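Local atomic coordinates of endonuclease NucS (Thermococcus kodakarensis KOD1, PDB entry 5GKE), a protein that acts as a mismatch-specific DNA endonuclease, binding double-stranded DNA as a two-chain assembly, and probably also cuts single-stranded ends of branched DNA. Residues 15-20 with 107-112; 85-88 with 94-97; 191-196 with 223-228. The protein carries 1 engineered substitution. All coordinates share one frame; numbering follows the deposited sequence.

Interaction 1. Residues 15-20 with 107-112; sequences EELVSL and VELEEV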
loop_
_atom_site.group_PDB
_atom_site.type_symbol
_atom_site.label_atom_id
_atom_site.label_comp_id
_atom_site.label_asym_id
_atom_site.label_seq_id
_atom_site.Cartn_x
_atom_site.Cartn_y
_atom_site.Cartn_z
ATOM N N GLU A 15 -26.139 25.382 -1.483
ATOM C CA GLU A 15 -26.654 25.095 -2.812
ATOM C C GLU A 15 -25.495 25.105 -3.812
ATOM O O GLU A 15 -25.486 24.343 -4.783
ATOM C CB GLU A 15 -27.763 26.099 -3.203
ATOM C CG GLU A 15 -27.562 27.569 -2.754
ATOM C CD GLU A 15 -27.840 27.865 -1.263
ATOM O OE1 GLU A 15 -28.087 26.934 -0.464
ATOM O OE2 GLU A 15 -27.808 29.065 -0.894
ATOM N N GLU A 16 -24.504 25.959 -3.554
ATOM C CA GLU A 16 -23.280 25.970 -4.345
ATOM C C GLU A 16 -22.534 24.630 -4.178
ATOM O O GLU A 16 -22.180 23.972 -5.171
ATOM C CB GLU A 16 -22.399 27.162 -3.941
ATOM C CG GLU A 16 -22.694 28.436 -4.744
ATOM C CD GLU A 16 -22.022 29.695 -4.201
ATOM O OE1 GLU A 16 -21.664 29.734 -3.007
ATOM O OE2 GLU A 16 -21.866 30.663 -4.974
ATOM N N LEU A 17 -22.331 24.220 -2.923
ATOM C CA LEU A 17 -21.727 22.917 -2.602
ATOM C C LEU A 17 -22.430 21.775 -3.315
ATOM O O LEU A 17 -21.793 20.968 -4.003
ATOM C CB LEU A 17 -21.754 22.667 -1.093
ATOM C CG LEU A 17 -21.080 21.399 -0.575
ATOM C CD1 LEU A 17 -19.640 21.352 -1.025
ATOM C CD2 LEU A 17 -21.154 21.383 0.935
ATOM N N VAL A 18 -23.753 21.729 -3.159
ATOM C CA VAL A 18 -24.570 20.660 -3.731
ATOM C C VAL A 18 -24.463 20.619 -5.240
ATOM O O VAL A 18 -24.249 19.559 -5.849
ATOM C CB VAL A 18 -26.052 20.824 -3.336
ATOM C CG1 VAL A 18 -26.923 19.822 -4.082
ATOM C CG2 VAL A 18 -26.218 20.668 -1.831
ATOM N N SER A 19 -24.597 21.795 -5.837
ATOM C CA SER A 19 -24.549 21.939 -7.280
ATOM C C SER A 19 -23.258 21.376 -7.881
ATOM O O SER A 19 -23.299 20.617 -8.854
ATOM C CB SER A 19 -24.717 23.422 -7.655
ATOM O OG SER A 19 -24.560 23.607 -9.052
ATOM N N LEU A 20 -22.118 21.737 -7.293
ATOM C CA LEU A 20 -20.817 21.287 -7.809
ATOM C C LEU A 20 -20.541 19.824 -7.567
ATOM O O LEU A 20 -20.044 19.129 -8.452
ATOM C CB LEU A 20 -19.689 22.098 -7.199
ATOM C CG LEU A 20 -19.468 23.429 -7.925
ATOM C CD1 LEU A 20 -18.207 24.119 -7.422
ATOM C CD2 LEU A 20 -19.366 23.162 -9.399
ATOM N N VAL A 107 -18.127 11.629 5.701
ATOM C CA VAL A 107 -17.380 12.865 5.915
ATOM C C VAL A 107 -18.320 14.026 6.187
ATOM O O VAL A 107 -18.988 14.530 5.278
ATOM C CB VAL A 107 -16.481 13.222 4.725
ATOM C CG1 VAL A 107 -15.690 14.483 5.031
ATOM C CG2 VAL A 107 -15.547 12.086 4.409
ATOM N N GLU A 108 -18.338 14.456 7.445
ATOM C CA GLU A 108 -19.153 15.577 7.868
ATOM C C GLU A 108 -18.452 16.881 7.524
ATOM O O GLU A 108 -17.387 17.175 8.062
ATOM C CB GLU A 108 -19.416 15.506 9.369
ATOM C CG GLU A 108 -20.422 16.543 9.857
ATOM C CD GLU A 108 -20.511 16.633 11.377
ATOM O OE1 GLU A 108 -20.061 15.689 12.071
ATOM O OE2 GLU A 108 -21.033 17.657 11.874
ATOM N N LEU A 109 -19.054 17.693 6.666
ATOM C CA LEU A 109 -18.397 18.929 6.269
ATOM C C LEU A 109 -18.854 20.046 7.189
ATOM O O LEU A 109 -19.981 20.516 7.087
ATOM C CB LEU A 109 -18.729 19.251 4.820
ATOM C CG LEU A 109 -18.368 18.139 3.842
ATOM C CD1 LEU A 109 -18.949 18.419 2.465
ATOM C CD2 LEU A 109 -16.863 18.012 3.756
ATOM N N GLU A 110 -17.976 20.474 8.086
ATOM C CA GLU A 110 -18.331 21.510 9.043
ATOM C C GLU A 110 -18.189 22.902 8.445
ATOM O O GLU A 110 -19.027 23.762 8.677
ATOM C CB GLU A 110 -17.475 21.387 10.294
ATOM C CG GLU A 110 -17.681 20.079 11.009
ATOM C CD GLU A 110 -16.780 19.927 12.205
ATOM O OE1 GLU A 110 -15.555 20.160 12.062
ATOM O OE2 GLU A 110 -17.307 19.581 13.289
ATOM N N GLU A 111 -17.097 23.128 7.723
ATOM C CA GLU A 111 -16.941 24.332 6.916
ATOM C C GLU A 111 -16.229 24.038 5.606
ATOM O O GLU A 111 -15.094 23.585 5.598
ATOM C CB GLU A 111 -16.174 25.391 7.701
ATOM C CG GLU A 111 -15.978 26.694 6.957
ATOM C CD GLU A 111 -15.370 27.763 7.846
ATOM O OE1 GLU A 111 -15.112 27.467 9.037
ATOM O OE2 GLU A 111 -15.152 28.896 7.359
ATOM N N VAL A 112 -16.860 24.327 4.487
ATOM C CA VAL A 112 -16.191 24.039 3.235
ATOM C C VAL A 112 -15.459 25.286 2.729
ATOM O O VAL A 112 -16.086 26.258 2.328
ATOM C CB VAL A 112 -17.194 23.535 2.182
ATOM C CG1 VAL A 112 -16.510 23.362 0.830
ATOM C CG2 VAL A 112 -17.853 22.230 2.660
#
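Leu17 of helix 14-27 makes a purely apolar helix-to-sheet contact with Leu109 and Val112, which lie where strand 103-109 passes into strand 111-118. The two methyls of Leu17 do all the touching. CD2 faces both partners at once, 3.8 Å from Val112 CG2 and 4.0 Å from Leu109 CD1, while CD1 is a little farther away, 4.2 Å from both methyls of Val112. With CG anti to the backbone N (chi1 -176°), both methyls are carried toward the strands, and the leucine crosses both partners obliquely. In this PH-like domain the strand bends at Glu110. Glu110 and Glu111 both face Arg36 of strand 30-42, a classic beta bulge, and, consistent with the extra residue, Leu109 and Val112, three positions apart, both point toward the helix. Glu111 forms a salt bridge with Arg36, and Glu110 OE1 is hydrogen-bonded to Ser51. Pro92 and Leu86 cover Leu17 from neighbouring strands. Replacing Leu17 by alanine would probably open a gap between helix and sheet, leaving the methyls of Leu109 and Val112 without their helix partner.

Interaction 2. Residues 85-88 with 94-97; sequences RLEL and LVSI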
loop_
_atom_site.group_PDB
_atom_site.type_symbol
_atom_site.label_atom_id
_atom_site.label_comp_id
_atom_site.label_asym_id
_atom_site.label_seq_id
_atom_site.Cartn_x
_atom_site.Cartn_y
_atom_site.Cartn_z
ATOM N N ARG A 85 -22.530 10.026 -2.298
ATOM C CA ARG A 85 -23.625 10.963 -2.397
ATOM C C ARG A 85 -23.453 12.000 -1.296
ATOM O O ARG A 85 -22.760 11.757 -0.305
ATOM C CB ARG A 85 -24.968 10.252 -2.285
ATOM C CG ARG A 85 -25.261 9.716 -0.900
ATOM C CD ARG A 85 -26.623 9.038 -0.825
ATOM N NE ARG A 85 -26.836 8.455 0.500
ATOM C CZ ARG A 85 -26.391 7.256 0.865
ATOM N NH1 ARG A 85 -26.608 6.806 2.093
ATOM N NH2 ARG A 85 -25.718 6.506 0.001
ATOM N N LEU A 86 -24.046 13.170 -1.495
ATOM C CA LEU A 86 -24.034 14.229 -0.499
ATOM C C LEU A 86 -25.376 14.284 0.195
ATOM O O LEU A 86 -26.402 14.457 -0.456
ATOM C CB LEU A 86 -23.710 15.577 -1.149
ATOM C CG LEU A 86 -23.802 16.845 -0.296
ATOM C CD1 LEU A 86 -22.958 16.773 0.948
ATOM C CD2 LEU A 86 -23.437 18.082 -1.140
ATOM N N GLU A 87 -25.369 14.136 1.514
ATOM C CA GLU A 87 -26.605 14.185 2.272
ATOM C C GLU A 87 -26.646 15.457 3.065
ATOM O O GLU A 87 -25.643 15.868 3.657
ATOM C CB GLU A 87 -26.744 12.978 3.206
ATOM C CG GLU A 87 -27.027 11.694 2.453
ATOM C CD GLU A 87 -27.226 10.499 3.358
ATOM O OE1 GLU A 87 -26.946 10.606 4.573
ATOM O OE2 GLU A 87 -27.670 9.449 2.845
ATOM N N LEU A 88 -27.813 16.086 3.073
ATOM C CA LEU A 88 -27.988 17.308 3.834
ATOM C C LEU A 88 -28.568 16.944 5.182
ATOM O O LEU A 88 -29.706 16.493 5.298
ATOM C CB LEU A 88 -28.873 18.302 3.082
ATOM C CG LEU A 88 -28.224 19.131 1.959
ATOM C CD1 LEU A 88 -26.836 18.648 1.569
ATOM C CD2 LEU A 88 -29.122 19.218 0.724
ATOM N N LEU A 94 -20.697 13.871 3.124
ATOM C CA LEU A 94 -20.305 12.987 2.029
ATOM C C LEU A 94 -20.338 11.530 2.506
ATOM O O LEU A 94 -19.778 11.225 3.555
ATOM C CB LEU A 94 -18.914 13.351 1.543
ATOM C CG LEU A 94 -18.713 14.153 0.263
ATOM C CD1 LEU A 94 -19.785 15.176 0.052
ATOM C CD2 LEU A 94 -17.351 14.798 0.302
ATOM N N VAL A 95 -20.971 10.626 1.758
ATOM C CA VAL A 95 -21.206 9.306 2.323
ATOM C C VAL A 95 -20.417 8.145 1.704
ATOM O O VAL A 95 -19.790 7.417 2.455
ATOM C CB VAL A 95 -22.697 8.982 2.367
ATOM C CG1 VAL A 95 -22.912 7.536 2.733
ATOM C CG2 VAL A 95 -23.340 9.835 3.456
ATOM N N SER A 96 -20.483 7.855 0.416
ATOM C CA SER A 96 -19.599 6.743 -0.052
ATOM C C SER A 96 -19.806 5.338 0.595
ATOM O O SER A 96 -19.164 4.985 1.595
ATOM C CB SER A 96 -18.124 7.108 0.098
ATOM O OG SER A 96 -17.329 6.132 -0.553
ATOM N N ILE A 97 -20.777 4.596 0.080
ATOM C CA ILE A 97 -21.016 3.212 0.480
ATOM C C ILE A 97 -20.297 2.201 -0.425
ATOM O O ILE A 97 -20.195 2.385 -1.633
ATOM C CB ILE A 97 -22.528 2.921 0.482
ATOM C CG1 ILE A 97 -23.185 3.636 1.663
ATOM C CG2 ILE A 97 -22.812 1.426 0.524
ATOM C CD1 ILE A 97 -24.706 3.657 1.616
#
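The guanidinium of Arg85 lies against Val95 and Ile97, which meet it in different ways. Val95 CG1 sits over one face, 3.7 Å above the plane and offset toward the rim, whereas Ile97 CD1 comes in at the edge, 3.4 Å from Arg85 NH2. Glu87 OE2 lies in the same plane and is gripped side-on by two nitrogens, at 2.7 Å from Arg85 NE and 2.9 Å from Arg85 NH1. Both donors reach the oxygen from one face of the carboxylate, well out of its plane. Arg85 CG stands between the backbone N and the carbonyl carbon (chi1 70°), and the extended chain beyond carries the guanidinium across Val95 to Glu87. Glu87 OE1 is salt-bridged to Arg89, and Val95 CG2 lies over that face of the carboxylate, 3.9 Å from Glu87 OE1. Strands 86-88 and 92-98 form a beta hairpin of the PH-like domain. Leu86 and Leu94 are an antiparallel non-hydrogen-bonded pair, their CD1 methyls 3.7 Å apart, and Val95 N donates to Arg85 O at 3.0 Å. The leucines make an apolar pair, Leu86 packing on helix 14-27; on the other side, the carboxylate shared by two arginines probably fixes the guanidinium flat above valine.

Interaction 3. Residues 191-196 with 223-228; sequences RQLKSY and RLLEKE. With nucleotides of chain C; nucleotides of chain D.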
loop_
_atom_site.group_PDB
_atom_site.type_symbol
_atom_site.label_atom_id
_atom_site.label_comp_id
_atom_site.label_asym_id
_atom_site.label_seq_id
_atom_site.Cartn_x
_atom_site.Cartn_y
_atom_site.Cartn_z
ATOM N N ARG A 191 10.991 -17.656 2.999
ATOM C CA ARG A 191 9.874 -18.491 3.407
ATOM C C ARG A 191 9.078 -18.949 2.201
ATOM O O ARG A 191 8.623 -20.085 2.154
ATOM C CB ARG A 191 8.939 -17.744 4.373
ATOM C CG ARG A 191 9.542 -17.388 5.709
ATOM C CD ARG A 191 8.462 -17.054 6.736
ATOM N NE ARG A 191 9.075 -16.479 7.924
ATOM C CZ ARG A 191 9.084 -15.183 8.230
ATOM N NH1 ARG A 191 8.470 -14.294 7.455
ATOM N NH2 ARG A 191 9.696 -14.781 9.336
ATOM N N GLN A 192 8.871 -18.038 1.253
ATOM C CA GLN A 192 8.274 -18.382 -0.029
ATOM C C GLN A 192 9.096 -19.484 -0.718
ATOM O O GLN A 192 8.588 -20.560 -1.015
ATOM C CB GLN A 192 8.201 -17.147 -0.928
ATOM C CG GLN A 192 6.826 -16.511 -1.064
ATOM C CD GLN A 192 6.871 -15.240 -1.921
ATOM O OE1 GLN A 192 6.653 -15.262 -3.151
ATOM N NE2 GLN A 192 7.170 -14.134 -1.276
ATOM N N LEU A 193 10.375 -19.196 -0.942
ATOM C CA LEU A 193 11.296 -20.114 -1.584
ATOM C C LEU A 193 11.343 -21.492 -0.905
ATOM O O LEU A 193 11.228 -22.507 -1.567
ATOM C CB LEU A 193 12.701 -19.505 -1.609
ATOM C CG LEU A 193 13.756 -20.368 -2.320
ATOM C CD1 LEU A 193 13.289 -20.698 -3.735
ATOM C CD2 LEU A 193 15.134 -19.691 -2.354
ATOM N N LYS A 194 11.530 -21.515 0.409
ATOM C CA LYS A 194 11.595 -22.759 1.155
ATOM C C LYS A 194 10.306 -23.540 0.968
ATOM O O LYS A 194 10.314 -24.746 0.738
ATOM C CB LYS A 194 11.848 -22.474 2.645
ATOM C CG LYS A 194 11.675 -23.661 3.598
ATOM C CD LYS A 194 12.219 -23.312 4.982
ATOM C CE LYS A 194 12.217 -24.501 5.936
ATOM N NZ LYS A 194 10.862 -24.902 6.356
ATOM N N SER A 195 9.194 -22.831 1.062
ATOM C CA SER A 195 7.891 -23.437 0.887
ATOM C C SER A 195 7.750 -24.116 -0.485
ATOM O O SER A 195 7.193 -25.217 -0.595
ATOM C CB SER A 195 6.805 -22.378 1.076
ATOM O OG SER A 195 5.519 -22.953 1.106
ATOM N N TYR A 196 8.268 -23.478 -1.530
ATOM C CA TYR A 196 8.090 -24.031 -2.870
ATOM C C TYR A 196 8.981 -25.245 -3.049
ATOM O O TYR A 196 8.569 -26.258 -3.611
ATOM C CB TYR A 196 8.395 -22.995 -3.947
ATOM C CG TYR A 196 7.538 -21.762 -3.849
ATOM C CD1 TYR A 196 6.207 -21.842 -3.427
ATOM C CD2 TYR A 196 8.061 -20.505 -4.173
ATOM C CE1 TYR A 196 5.424 -20.705 -3.330
ATOM C CE2 TYR A 196 7.282 -19.358 -4.088
ATOM C CZ TYR A 196 5.976 -19.462 -3.660
ATOM O OH TYR A 196 5.221 -18.325 -3.574
ATOM N N ARG A 223 20.684 -15.652 6.862
ATOM C CA ARG A 223 20.711 -16.612 7.955
ATOM C C ARG A 223 19.795 -17.797 7.645
ATOM O O ARG A 223 20.227 -18.945 7.671
ATOM C CB ARG A 223 20.309 -15.922 9.268
ATOM C CG ARG A 223 20.178 -16.839 10.476
ATOM C CD ARG A 223 20.284 -16.060 11.791
ATOM N NE ARG A 223 19.190 -15.112 11.998
ATOM C CZ ARG A 223 19.349 -13.794 12.123
ATOM N NH1 ARG A 223 20.564 -13.263 12.064
ATOM N NH2 ARG A 223 18.294 -13.004 12.314
ATOM N N LEU A 224 18.542 -17.514 7.311
ATOM C CA LEU A 224 17.572 -18.565 7.004
ATOM C C LEU A 224 17.870 -19.302 5.702
ATOM O O LEU A 224 17.621 -20.499 5.579
ATOM C CB LEU A 224 16.180 -17.971 6.936
ATOM C CG LEU A 224 15.048 -18.938 6.625
ATOM C CD1 LEU A 224 15.083 -20.144 7.563
ATOM C CD2 LEU A 224 13.743 -18.192 6.759
ATOM N N LEU A 225 18.386 -18.572 4.725
ATOM C CA LEU A 225 18.730 -19.156 3.448
ATOM C C LEU A 225 19.751 -20.251 3.660
ATOM O O LEU A 225 19.538 -21.399 3.281
ATOM C CB LEU A 225 19.292 -18.090 2.506
ATOM C CG LEU A 225 19.355 -18.493 1.041
ATOM C CD1 LEU A 225 17.960 -18.479 0.450
ATOM C CD2 LEU A 225 20.286 -17.576 0.260
ATOM N N GLU A 226 20.859 -19.874 4.286
ATOM C CA GLU A 226 21.979 -20.769 4.503
ATOM C C GLU A 226 21.597 -21.968 5.347
ATOM O O GLU A 226 21.940 -23.099 5.017
ATOM C CB GLU A 226 23.122 -20.011 5.158
ATOM C CG GLU A 226 23.762 -19.008 4.230
ATOM C CD GLU A 226 24.772 -18.123 4.934
ATOM O OE1 GLU A 226 24.761 -18.088 6.186
ATOM O OE2 GLU A 226 25.574 -17.466 4.233
ATOM N N LYS A 227 20.872 -21.718 6.428
ATOM C CA LYS A 227 20.420 -22.789 7.295
ATOM C C LYS A 227 19.684 -23.848 6.489
ATOM O O LYS A 227 19.856 -25.027 6.706
ATOM C CB LYS A 227 19.523 -22.236 8.411
ATOM C CG LYS A 227 18.614 -23.275 9.094
ATOM C CD LYS A 227 17.849 -22.663 10.279
ATOM C CE LYS A 227 16.743 -23.587 10.802
ATOM N NZ LYS A 227 15.591 -23.761 9.850
ATOM N N GLU A 228 18.881 -23.427 5.530
ATOM C CA GLU A 228 18.023 -24.378 4.842
ATOM C C GLU A 228 18.676 -24.978 3.610
ATOM O O GLU A 228 18.044 -25.723 2.873
ATOM C CB GLU A 228 16.709 -23.711 4.469
ATOM C CG GLU A 228 15.750 -23.676 5.629
ATOM C CD GLU A 228 15.418 -25.061 6.113
ATOM O OE1 GLU A 228 15.227 -25.227 7.338
ATOM O OE2 GLU A 228 15.331 -25.980 5.263
ATOM P P DA C 5 1.560 -17.442 -3.189
ATOM O OP1 DA C 5 2.510 -18.475 -3.658
ATOM O OP2 DA C 5 1.198 -17.279 -1.760
ATOM O "O5'" DA C 5 2.109 -16.048 -3.742
ATOM C "C5'" DA C 5 2.543 -15.954 -5.083
ATOM C "C4'" DA C 5 2.844 -14.517 -5.441
ATOM O "O4'" DA C 5 1.609 -13.747 -5.455
ATOM C "C3'" DA C 5 3.790 -13.801 -4.471
ATOM O "O3'" DA C 5 4.780 -13.101 -5.219
ATOM C "C2'" DA C 5 2.855 -12.862 -3.707
ATOM C "C1'" DA C 5 1.825 -12.542 -4.770
ATOM N N9 DA C 5 0.567 -12.052 -4.221
ATOM C C8 DA C 5 -0.100 -12.522 -3.125
ATOM N N7 DA C 5 -1.199 -11.860 -2.849
ATOM C C5 DA C 5 -1.247 -10.875 -3.827
ATOM C C6 DA C 5 -2.163 -9.833 -4.091
ATOM N N6 DA C 5 -3.261 -9.611 -3.362
ATOM N N1 DA C 5 -1.909 -9.030 -5.141
ATOM C C2 DA C 5 -0.812 -9.251 -5.875
ATOM N N3 DA C 5 0.120 -10.190 -5.728
ATOM C C4 DA C 5 -0.161 -10.978 -4.675
ATOM P P DG D 5 9.022 -11.602 10.444
ATOM O OP1 DG D 5 8.734 -12.761 11.325
ATOM O OP2 DG D 5 9.500 -11.832 9.069
ATOM O "O5'" DG D 5 7.704 -10.708 10.383
ATOM C "C5'" DG D 5 7.086 -10.279 11.588
ATOM C "C4'" DG D 5 6.023 -9.234 11.304
ATOM O "O4'" DG D 5 6.638 -8.062 10.688
ATOM C "C3'" DG D 5 4.912 -9.679 10.337
ATOM O "O3'" DG D 5 3.677 -9.177 10.794
ATOM C "C2'" DG D 5 5.323 -9.006 9.033
ATOM C "C1'" DG D 5 5.865 -7.699 9.574
ATOM N N9 DG D 5 6.676 -6.946 8.618
ATOM C C8 DG D 5 7.581 -7.439 7.712
ATOM N N7 DG D 5 8.134 -6.508 6.974
ATOM C C5 DG D 5 7.539 -5.331 7.416
ATOM C C6 DG D 5 7.727 -3.990 6.991
ATOM O O6 DG D 5 8.483 -3.567 6.116
ATOM N N1 DG D 5 6.921 -3.103 7.703
ATOM C C2 DG D 5 6.049 -3.469 8.703
ATOM N N2 DG D 5 5.348 -2.482 9.284
ATOM N N3 DG D 5 5.871 -4.718 9.104
ATOM C C4 DG D 5 6.644 -5.588 8.424
ATOM P P DC C 6 5.801 -12.053 -4.543
ATOM O OP1 DC C 6 7.167 -12.489 -4.911
ATOM O OP2 DC C 6 5.489 -11.796 -3.122
ATOM O "O5'" DC C 6 5.513 -10.729 -5.383
ATOM C "C5'" DC C 6 5.632 -10.778 -6.796
ATOM C "C4'" DC C 6 5.208 -9.471 -7.427
ATOM O "O4'" DC C 6 3.873 -9.125 -6.988
ATOM C "C3'" DC C 6 6.075 -8.272 -7.082
ATOM O "O3'" DC C 6 6.072 -7.383 -8.185
ATOM C "C2'" DC C 6 5.348 -7.681 -5.879
ATOM C "C1'" DC C 6 3.902 -7.893 -6.295
ATOM N N1 DC C 6 2.924 -7.978 -5.165
ATOM C C2 DC C 6 1.848 -7.088 -5.117
ATOM O O2 DC C 6 1.746 -6.221 -5.990
ATOM N N3 DC C 6 0.951 -7.192 -4.106
ATOM C C4 DC C 6 1.098 -8.150 -3.177
ATOM N N4 DC C 6 0.189 -8.216 -2.195
ATOM C C5 DC C 6 2.185 -9.072 -3.215
ATOM C C6 DC C 6 3.061 -8.956 -4.220
#
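Lys194 lies across Glu228, and these two, with Leu224, have the most surface buried where helix 187-204 meets helix 219-227. The lysine's methylenes make the contact: Lys194 CE comes within 3.3 Å of Glu228 CD, and Lys194 CD lies 3.6 Å from Glu228 CG. A bend at the last torsion (chi4 -70°) turns the ammonium away from the carboxylate, leaving Lys194 NZ 4.5 Å from Glu228 OE1, beyond a salt bridge. That oxygen instead accepts from Lys227 NZ through its anti lone pair, while Lys194 pairs with Glu198 of its own chain and Glu198 of the second subunit. Leu224 points toward the other helix and its CD2 meets Arg191 CG at 4.4 Å; it also packs on Leu187 and Val190 of that helix. In the PD-(D/E)XK-type nuclease domain both helices rest on the mixed sheet, where Leu193 and Leu225 touch each other and share Leu212 of strand 208-214. The same turns of helix 187-204 serve the DNA. Gln192 belongs to the magnesium site together with Glu179. Arg191 presents the edge of its guanidinium to DG5 of chain D, both NH1 and NH2 donating to OP2, at 3.1 Å and 3.0 Å. Tyr196 OH donates to OP1 of DA5 of chain C at 2.7 Å, a contact to the other DNA strand.

Overall arrangement
Interactions 1 and 2 belong together in the N-terminal PH-like domain, their centres 10 Å apart; interaction 3 lies in the C-terminal nuclease domain, its centre about 55 Å and 49 Å from theirs. The first two meet directly: Val18 packs on Leu86 and Leu88, Val107 N lies at probable hydrogen-bond distance (2.7 Å) from Leu94 O, and strands 92-98 and 103-109 are neighbours in one sheet. Interaction 1 is buried and wholly apolar, whereas interaction 2 is only partly buried and adds an ion network on its more exposed flank. Interaction 3 combines leucine packing with a lysine-glutamate contact, and its polar ends turn to the second subunit, the magnesium site and both DNA strands.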